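Local coordinates for protein haloacid dehalogenase-like hydrolase (PDB 4EZE) that probably hydrolyses O-phosphoserine to serine and phosphate, the last step of serine biosynthesis, as a magnesium-dependent phosphatase of the HAD superfamily, at residues S24-I29 against R85-L90; D35-K40 against A68-T73. All blocks are in the same frame, centred on the assembly; numbering follows the deposited sequence.

Interaction 1. Residues S24-I29 against R85-L90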
# COMPACT_ATOMS: atom_id res chain seq x y z
N SER A 24 7.64 7.41 23.24
CA SER A 24 7.37 6.93 21.90
C SER A 24 7.71 5.46 21.87
O SER A 24 8.46 4.97 22.72
CB SER A 24 8.17 7.70 20.86
OG SER A 24 7.53 8.92 20.54
N ILE A 25 7.13 4.76 20.90
CA ILE A 25 7.33 3.34 20.72
C ILE A 25 7.71 3.05 19.27
O ILE A 25 7.15 3.63 18.34
CB ILE A 25 6.04 2.57 21.06
CG1 ILE A 25 5.82 2.64 22.57
CG2 ILE A 25 6.14 1.13 20.58
CD1 ILE A 25 4.37 2.59 23.01
N ILE A 26 8.69 2.18 19.10
CA ILE A 26 9.14 1.75 17.80
C ILE A 26 9.19 0.24 17.85
O ILE A 26 9.74 -0.33 18.79
CB ILE A 26 10.57 2.21 17.52
CG1 ILE A 26 10.65 3.74 17.51
CG2 ILE A 26 11.05 1.63 16.20
CD1 ILE A 26 12.02 4.29 17.21
N TYR A 27 8.58 -0.40 16.85
CA TYR A 27 8.69 -1.86 16.72
C TYR A 27 9.70 -2.20 15.65
O TYR A 27 9.72 -1.56 14.59
CB TYR A 27 7.35 -2.47 16.28
CG TYR A 27 6.16 -2.12 17.14
CD1 TYR A 27 5.89 -2.82 18.31
CD2 TYR A 27 5.27 -1.11 16.75
CE1 TYR A 27 4.78 -2.52 19.09
CE2 TYR A 27 4.15 -0.81 17.52
CZ TYR A 27 3.92 -1.52 18.70
OH TYR A 27 2.81 -1.24 19.46
N PHE A 28 10.51 -3.21 15.88
CA PHE A 28 11.49 -3.63 14.91
C PHE A 28 11.21 -5.06 14.51
O PHE A 28 11.06 -5.90 15.38
CB PHE A 28 12.88 -3.60 15.51
CG PHE A 28 13.35 -2.24 15.84
CD1 PHE A 28 14.00 -1.47 14.90
CD2 PHE A 28 13.16 -1.72 17.11
CE1 PHE A 28 14.44 -0.21 15.21
CE2 PHE A 28 13.60 -0.46 17.43
CZ PHE A 28 14.22 0.31 16.47
N ILE A 29 11.19 -5.33 13.22
CA ILE A 29 10.99 -6.70 12.76
C ILE A 29 12.13 -7.12 11.85
O ILE A 29 12.38 -6.48 10.82
CB ILE A 29 9.69 -6.85 11.94
CG1 ILE A 29 8.49 -6.31 12.72
CG2 ILE A 29 9.51 -8.30 11.54
CD1 ILE A 29 8.25 -4.82 12.54
N ARG A 85 15.75 9.66 9.62
CA ARG A 85 16.66 9.46 8.50
C ARG A 85 17.68 8.36 8.83
O ARG A 85 17.88 7.41 8.06
CB ARG A 85 17.36 10.77 8.11
CG ARG A 85 17.96 10.77 6.71
CD ARG A 85 19.27 11.54 6.63
NE ARG A 85 20.19 11.19 7.72
CZ ARG A 85 21.05 10.16 7.69
NH1 ARG A 85 21.11 9.36 6.64
NH2 ARG A 85 21.83 9.92 8.74
N TYR A 86 18.32 8.47 10.00
CA TYR A 86 19.35 7.51 10.37
C TYR A 86 18.77 6.10 10.62
O TYR A 86 19.35 5.09 10.21
CB TYR A 86 20.17 8.02 11.57
CG TYR A 86 21.31 7.10 12.02
CD1 TYR A 86 22.45 6.95 11.25
CD2 TYR A 86 21.24 6.39 13.22
CE1 TYR A 86 23.49 6.12 11.65
CE2 TYR A 86 22.28 5.55 13.63
CZ TYR A 86 23.41 5.43 12.83
OH TYR A 86 24.45 4.62 13.20
N LEU A 87 17.63 6.02 11.29
CA LEU A 87 17.02 4.71 11.53
C LEU A 87 16.72 4.01 10.17
O LEU A 87 17.11 2.86 9.92
CB LEU A 87 15.78 4.88 12.39
CG LEU A 87 15.23 3.60 13.04
CD1 LEU A 87 16.32 2.81 13.73
CD2 LEU A 87 14.11 3.91 14.01
N ARG A 88 16.07 4.76 9.29
CA ARG A 88 15.71 4.31 7.96
C ARG A 88 16.93 3.83 7.18
O ARG A 88 16.92 2.74 6.63
CB ARG A 88 15.01 5.43 7.19
CG ARG A 88 14.61 5.01 5.76
CD ARG A 88 13.71 3.76 5.77
NE ARG A 88 12.39 4.04 6.36
CZ ARG A 88 11.56 3.13 6.90
NH1 ARG A 88 11.89 1.84 6.99
NH2 ARG A 88 10.38 3.54 7.37
N GLU A 89 17.97 4.64 7.11
CA GLU A 89 19.16 4.24 6.37
C GLU A 89 19.72 2.93 6.93
O GLU A 89 20.19 2.04 6.21
CB GLU A 89 20.23 5.34 6.44
CG GLU A 89 21.66 4.83 6.26
CD GLU A 89 22.70 5.91 6.55
OE1 GLU A 89 22.51 7.07 6.14
OE2 GLU A 89 23.72 5.60 7.21
N LEU A 90 19.68 2.84 8.25
CA LEU A 90 20.17 1.68 8.97
C LEU A 90 19.32 0.46 8.68
O LEU A 90 19.81 -0.67 8.68
CB LEU A 90 20.12 1.99 10.46
CG LEU A 90 20.88 1.08 11.41
CD1 LEU A 90 22.33 0.96 10.97
CD2 LEU A 90 20.80 1.71 12.78
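Leu87 meets Ile26 and Phe28 in a small, fully apolar contact between a strand and a helix. The backbones stay well apart. The closest pair of CA atoms, those of Ile26 and Leu87, is 10.5 Å apart, so the side chains alone bridge the gap. Leu87 supplies the whole helix side. Its CB already points at the strand. CG lies anti to the backbone N (chi1 -165°), which carries the isopropyl fork outward from the helix. Contact with the strand begins at the two methyls, and each has its own partner. Leu87 CD2 meets Ile26 CD1 at 3.8 Å, the two side chains reaching toward each other tip to tip. Leu87 CD1 meets Phe28 CE1 at 3.9 Å and comes to the edge of the ring, in its plane, not over a face.

Ile26 reaches Leu87 with its longer branch. CG1 is anti to the carbonyl carbon, and the extended branch (chi2 -179°) carries CD1 across the gap to the leucine. The shorter branch, CG2, packs within the strand on Phe28, two residues on. It lies 3.4 Å above one face of the Phe28 ring, offset toward the rim. The ring is thus touched on a face by Ile26 and at an edge by Leu87.

Strand 23-29 lies between strands 67-75 and 97-100, with backbone hydrogen bonds to both. Phe98 of strand 97-100 touches both Phe28 and Leu87. Leu41 of helix 34-45 also packs on Phe28, and Tyr86 and Leu90 join helix 81-93 to that same helix.

Interaction 2. Residues D35-K40 against A68-T73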
# COMPACT_ATOMS: atom_id res chain seq x y z
N ASP A 35 18.20 -11.14 20.02
CA ASP A 35 19.17 -10.69 21.00
C ASP A 35 20.39 -10.06 20.35
O ASP A 35 20.86 -8.99 20.75
CB ASP A 35 19.56 -11.84 21.91
CG ASP A 35 18.41 -12.30 22.77
OD1 ASP A 35 18.30 -13.52 22.98
OD2 ASP A 35 17.59 -11.44 23.22
N THR A 36 20.91 -10.73 19.31
CA THR A 36 22.00 -10.15 18.52
C THR A 36 21.60 -8.78 17.99
O THR A 36 22.40 -7.85 17.94
CB THR A 36 22.37 -11.05 17.33
OG1 THR A 36 22.56 -12.39 17.79
CG2 THR A 36 23.66 -10.55 16.67
N PHE A 37 20.35 -8.66 17.57
CA PHE A 37 19.90 -7.45 16.92
C PHE A 37 19.73 -6.33 17.94
O PHE A 37 20.02 -5.16 17.68
CB PHE A 37 18.58 -7.70 16.18
CG PHE A 37 17.94 -6.45 15.62
CD1 PHE A 37 18.39 -5.91 14.43
CD2 PHE A 37 16.89 -5.84 16.27
CE1 PHE A 37 17.80 -4.76 13.91
CE2 PHE A 37 16.30 -4.69 15.76
CZ PHE A 37 16.76 -4.16 14.58
N GLN A 38 19.24 -6.69 19.11
CA GLN A 38 19.11 -5.71 20.15
C GLN A 38 20.49 -5.18 20.52
O GLN A 38 20.72 -3.97 20.56
CB GLN A 38 18.45 -6.33 21.37
CG GLN A 38 18.27 -5.32 22.48
CD GLN A 38 17.60 -5.94 23.67
OE1 GLN A 38 16.76 -6.82 23.53
NE2 GLN A 38 17.99 -5.50 24.86
N LYS A 39 21.40 -6.11 20.79
CA LYS A 39 22.76 -5.75 21.19
C LYS A 39 23.36 -4.83 20.16
O LYS A 39 23.78 -3.70 20.45
CB LYS A 39 23.60 -7.02 21.32
CG LYS A 39 24.94 -6.83 22.01
CD LYS A 39 25.55 -8.17 22.41
CE LYS A 39 26.99 -8.03 22.86
NZ LYS A 39 27.78 -7.23 21.89
N LYS A 40 23.36 -5.31 18.92
CA LYS A 40 23.93 -4.59 17.80
C LYS A 40 23.34 -3.19 17.68
O LYS A 40 24.02 -2.24 17.30
CB LYS A 40 23.67 -5.39 16.53
CG LYS A 40 24.44 -4.92 15.32
CD LYS A 40 23.95 -5.67 14.09
CE LYS A 40 24.94 -5.54 12.96
NZ LYS A 40 24.18 -5.32 11.71
N ALA A 68 7.73 -12.61 15.78
CA ALA A 68 8.44 -12.15 16.96
C ALA A 68 9.07 -10.80 16.61
O ALA A 68 9.69 -10.66 15.57
CB ALA A 68 9.51 -13.16 17.34
N TYR A 69 8.90 -9.81 17.48
CA TYR A 69 9.49 -8.49 17.25
C TYR A 69 10.18 -7.90 18.48
O TYR A 69 10.05 -8.41 19.59
CB TYR A 69 8.42 -7.51 16.80
CG TYR A 69 7.33 -7.37 17.81
CD1 TYR A 69 6.39 -8.39 17.95
CD2 TYR A 69 7.24 -6.25 18.62
CE1 TYR A 69 5.37 -8.28 18.87
CE2 TYR A 69 6.22 -6.13 19.55
CZ TYR A 69 5.30 -7.16 19.68
OH TYR A 69 4.28 -7.08 20.61
N LEU A 70 10.90 -6.80 18.26
CA LEU A 70 11.56 -6.07 19.33
C LEU A 70 10.84 -4.75 19.54
O LEU A 70 10.63 -4.01 18.59
CB LEU A 70 13.03 -5.80 18.98
CG LEU A 70 13.83 -5.13 20.10
CD1 LEU A 70 14.07 -6.06 21.28
CD2 LEU A 70 15.15 -4.64 19.54
N LYS A 71 10.44 -4.47 20.77
CA LYS A 71 9.72 -3.22 21.02
C LYS A 71 10.62 -2.27 21.82
O LYS A 71 11.23 -2.66 22.80
CB LYS A 71 8.40 -3.50 21.74
CG LYS A 71 7.62 -2.23 22.09
CD LYS A 71 6.32 -2.59 22.80
CE LYS A 71 5.61 -1.39 23.41
NZ LYS A 71 4.52 -1.88 24.30
N LEU A 72 10.70 -1.03 21.39
CA LEU A 72 11.59 -0.10 22.06
C LEU A 72 10.76 1.08 22.50
O LEU A 72 10.02 1.65 21.70
CB LEU A 72 12.71 0.37 21.12
CG LEU A 72 13.37 1.69 21.55
CD1 LEU A 72 14.15 1.49 22.85
CD2 LEU A 72 14.27 2.27 20.48
N THR A 73 10.87 1.43 23.78
CA THR A 73 10.22 2.64 24.26
C THR A 73 11.29 3.64 24.62
O THR A 73 12.26 3.32 25.31
CB THR A 73 9.31 2.35 25.46
OG1 THR A 73 8.40 1.30 25.11
CG2 THR A 73 8.54 3.59 25.81
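Segment 35-40 of helix 34-45 passes segment 68-73 of strand 67-75 at close range: the CA atoms of Gln38 and Leu70 are 7.6 Å apart. No hydrogen bond links the two segments. Within the helix the amides of Lys39 and Lys40 bond back to the carbonyls of Asp35 and Thr36.

Leu70 is the single strand residue in contact, and its two methyls meet two consecutive helix residues. Leu70 CD2 lies at the edge of the Phe37 ring, near its plane, 3.9 Å from Phe37 CD2 and 4.0 Å from Phe37 CE2. The same Leu70 methyl is 4.1 Å from Gln38 CB. Gln38 crosses Leu70 at about a right angle. Its chain is extended (chi1 -179°, chi2 179°), which carries the amide past the leucine, and Gln38 OE1 ends 3.6 Å from Leu70 CD1. This is packing of a polar atom against a methyl.

Phe57 of strand 56-62 touches both Leu70 and Gln38, while Phe37 meets Phe96 edge to face. Asp35 forms a salt bridge with Lys59 of strand 56-62.

The arrangement belongs to a ferredoxin-like beta-alpha-beta-beta-alpha-beta fold. Helix 34-45 connects strands 23-29 and 56-62, which are parallel but separated by strand 67-75. This is a split beta-alpha-beta unit, and here the connecting helix packs on the strand in the middle.

Interactions 1 and 2 have centres 11 Å apart and share one antiparallel sheet, in which strands 23-29 and 67-75 are neighbours. Probable backbone hydrogen bonds join them directly: Phe28 N to Leu70 O at 2.8 Å, and Leu72 N to Ile26 O at 2.9 Å. The pattern is reciprocal. The helix that follows strand 23-29 packs on strand 67-75 in interaction 2; the helix that follows strand 67-75 packs on strand 23-29 in interaction 1. Together they attach both helices to the central strands of the ferredoxin-like part. Both contacts lie away from the sodium site of Asp114, Asp116 and Asp270, where Asp114 is the predicted nucleophile.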